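Local coordinates for Medium/long-chain acyl-CoA thioesterase YigI (Shewanella oneidensis, PDB 3E8P), which probably hydrolyses medium- and long-chain fatty acyl-CoA thioesters to the free fatty acid and coenzyme A, as a member of the hot-dog thioesterase superfamily, at residues Asn54-Pro57 with Glu58-Gly61. Sequence-based numbering, arbitrary orientation.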
ATOM      1  N   ASN A  54      15.827  21.338   4.693  1.00 35.94           N
ATOM      2  CA  ASN A  54      16.435  21.551   5.995  1.00 37.32           C
ATOM      3  C   ASN A  54      15.366  21.557   7.052  1.00 36.35           C
ATOM      4  O   ASN A  54      14.225  21.932   6.792  1.00 36.44           O
ATOM      5  CB  ASN A  54      17.188  22.879   6.043  1.00 40.07           C
ATOM      6  CG  ASN A  54      18.212  22.995   4.952  1.00 41.51           C
ATOM      7  OD1 ASN A  54      19.075  22.135   4.804  1.00 44.14           O
ATOM      8  ND2 ASN A  54      18.121  24.058   4.172  1.00 45.65           N
HETATM    9  N   MSE A  55      15.748  21.133   8.248  1.00 38.33           N
HETATM   10  CA  MSE A  55      14.842  21.100   9.380  1.00 39.06           C
HETATM   11  C   MSE A  55      14.659  22.522   9.875  1.00 39.46           C
HETATM   12  O   MSE A  55      15.625  23.277   9.975  1.00 39.91           O
HETATM   13  CB  MSE A  55      15.441  20.258  10.503  1.00 41.57           C
HETATM   14  CG  MSE A  55      14.669  20.314  11.803  1.00 44.37           C
HETATM   15 SE   MSE A  55      12.967  19.447  11.636  1.00 53.35          SE
HETATM   16  CE  MSE A  55      13.454  17.694  12.317  1.00 48.02           C
ATOM     17  N   LYS A  56      13.416  22.890  10.154  1.00 39.21           N
ATOM     18  CA  LYS A  56      13.102  24.207  10.684  1.00 37.91           C
ATOM     19  C   LYS A  56      11.946  23.990  11.638  1.00 37.17           C
ATOM     20  O   LYS A  56      11.162  23.056  11.467  1.00 37.74           O
ATOM     21  CB  LYS A  56      12.734  25.205   9.572  1.00 36.53           C
ATOM     22  CG  LYS A  56      11.474  24.929   8.788  1.00 37.59           C
ATOM     23  CD  LYS A  56      11.221  26.068   7.790  1.00 38.19           C
ATOM     24  CE  LYS A  56      10.080  25.752   6.837  1.00 40.64           C
ATOM     25  NZ  LYS A  56       9.864  26.819   5.818  1.00 43.41           N
ATOM     26  N   PRO A  57      11.829  24.842  12.665  1.00 36.09           N
ATOM     27  CA  PRO A  57      10.757  24.725  13.658  1.00 34.91           C
ATOM     28  C   PRO A  57       9.359  24.427  13.104  1.00 32.90           C
ATOM     29  O   PRO A  57       8.637  23.602  13.659  1.00 33.21           O
ATOM     30  CB  PRO A  57      10.821  26.070  14.391  1.00 35.57           C
ATOM     31  CG  PRO A  57      12.278  26.418  14.308  1.00 34.35           C
ATOM     32  CD  PRO A  57      12.602  26.080  12.873  1.00 34.53           C
ATOM     33  N   GLU A  58       8.980  25.089  12.014  1.00 33.32           N
ATOM     34  CA  GLU A  58       7.650  24.896  11.418  1.00 33.87           C
ATOM     35  C   GLU A  58       7.352  23.488  10.890  1.00 32.97           C
ATOM     36  O   GLU A  58       6.195  23.163  10.609  1.00 29.93           O
ATOM     37  CB  GLU A  58       7.430  25.886  10.269  1.00 36.19           C
ATOM     38  CG  GLU A  58       7.326  27.340  10.672  1.00 41.25           C
ATOM     39  CD  GLU A  58       8.602  27.876  11.291  1.00 42.18           C
ATOM     40  OE1 GLU A  58       9.693  27.396  10.913  1.00 40.81           O
ATOM     41  OE2 GLU A  58       8.509  28.788  12.142  1.00 44.26           O
ATOM     42  N   LEU A  59       8.387  22.659  10.751  1.00 33.62           N
ATOM     43  CA  LEU A  59       8.220  21.306  10.221  1.00 33.45           C
ATOM     44  C   LEU A  59       8.133  20.210  11.279  1.00 34.02           C
ATOM     45  O   LEU A  59       8.000  19.038  10.944  1.00 34.85           O
ATOM     46  CB  LEU A  59       9.365  20.978   9.251  1.00 30.41           C
ATOM     47  CG  LEU A  59       9.471  21.850   7.995  1.00 29.88           C
ATOM     48  CD1 LEU A  59      10.595  21.346   7.095  1.00 26.28           C
ATOM     49  CD2 LEU A  59       8.154  21.825   7.247  1.00 28.57           C
ATOM     50  N   ILE A  60       8.194  20.593  12.549  1.00 34.81           N
ATOM     51  CA  ILE A  60       8.150  19.627  13.647  1.00 33.78           C
ATOM     52  C   ILE A  60       6.770  19.041  13.945  1.00 35.06           C
ATOM     53  O   ILE A  60       5.766  19.751  13.958  1.00 33.74           O
ATOM     54  CB  ILE A  60       8.703  20.260  14.936  1.00 33.49           C
ATOM     55  CG1 ILE A  60      10.177  20.612  14.739  1.00 34.01           C
ATOM     56  CG2 ILE A  60       8.535  19.307  16.115  1.00 32.92           C
ATOM     57  CD1 ILE A  60      10.799  21.281  15.938  1.00 40.21           C
ATOM     58  N   GLY A  61       6.738  17.735  14.199  1.00 36.78           N
ATOM     59  CA  GLY A  61       5.490  17.068  14.520  1.00 39.12           C
ATOM     60  C   GLY A  61       5.337  16.924  16.022  1.00 41.25           C
ATOM     61  O   GLY A  61       4.338  17.341  16.600  1.00 42.81           O
TER
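Two successive i to i+3 hydrogen bonds wind the chain from Lys56 to Ile60 into two overlapping turns, a minimal 3-10 segment. Leu59 N donates to Lys56 O (2.9 Å) and Ile60 N to Pro57 O (3.2 Å); both bonds are nearly straight at the hydrogen, yet each donor lies well above its carbonyl plane. The Pro57 ring confines phi, here -43°, to values suited to such turns. On one flank the Lys56 stem lies obliquely against Leu59, CG to CG 3.8 Å, while Leu59 CD1 reaches back to Asn54 O at 3.7 Å. Glu58, bent at chi2 (64°), folds its carboxylate back over the start of the turn and crosses the lysine at about a right angle, OE1 lying 3.7 Å from Lys56 CG. No salt bridge results: Lys56 NZ stays 5.1 Å from Glu58 OE1, its extended chain carrying the amine to a hydrogen bond with Leu36 O of the same chain. An alanine in place of Lys56 would probably leave that carbonyl without its ammonium partner and uncover one side of Leu59. Selenomethionine Met55 sets SE 4.3 Å from Ile60 CG1, a looser apolar touch. Leu59 and Ile60 also pack on Phe33 and Pro32 of the second subunit. Overlapping type I/III turns, proline second in the first, shape the loop between strands 49-54 and 67-68 of this hot-dog thioesterase at a subunit interface.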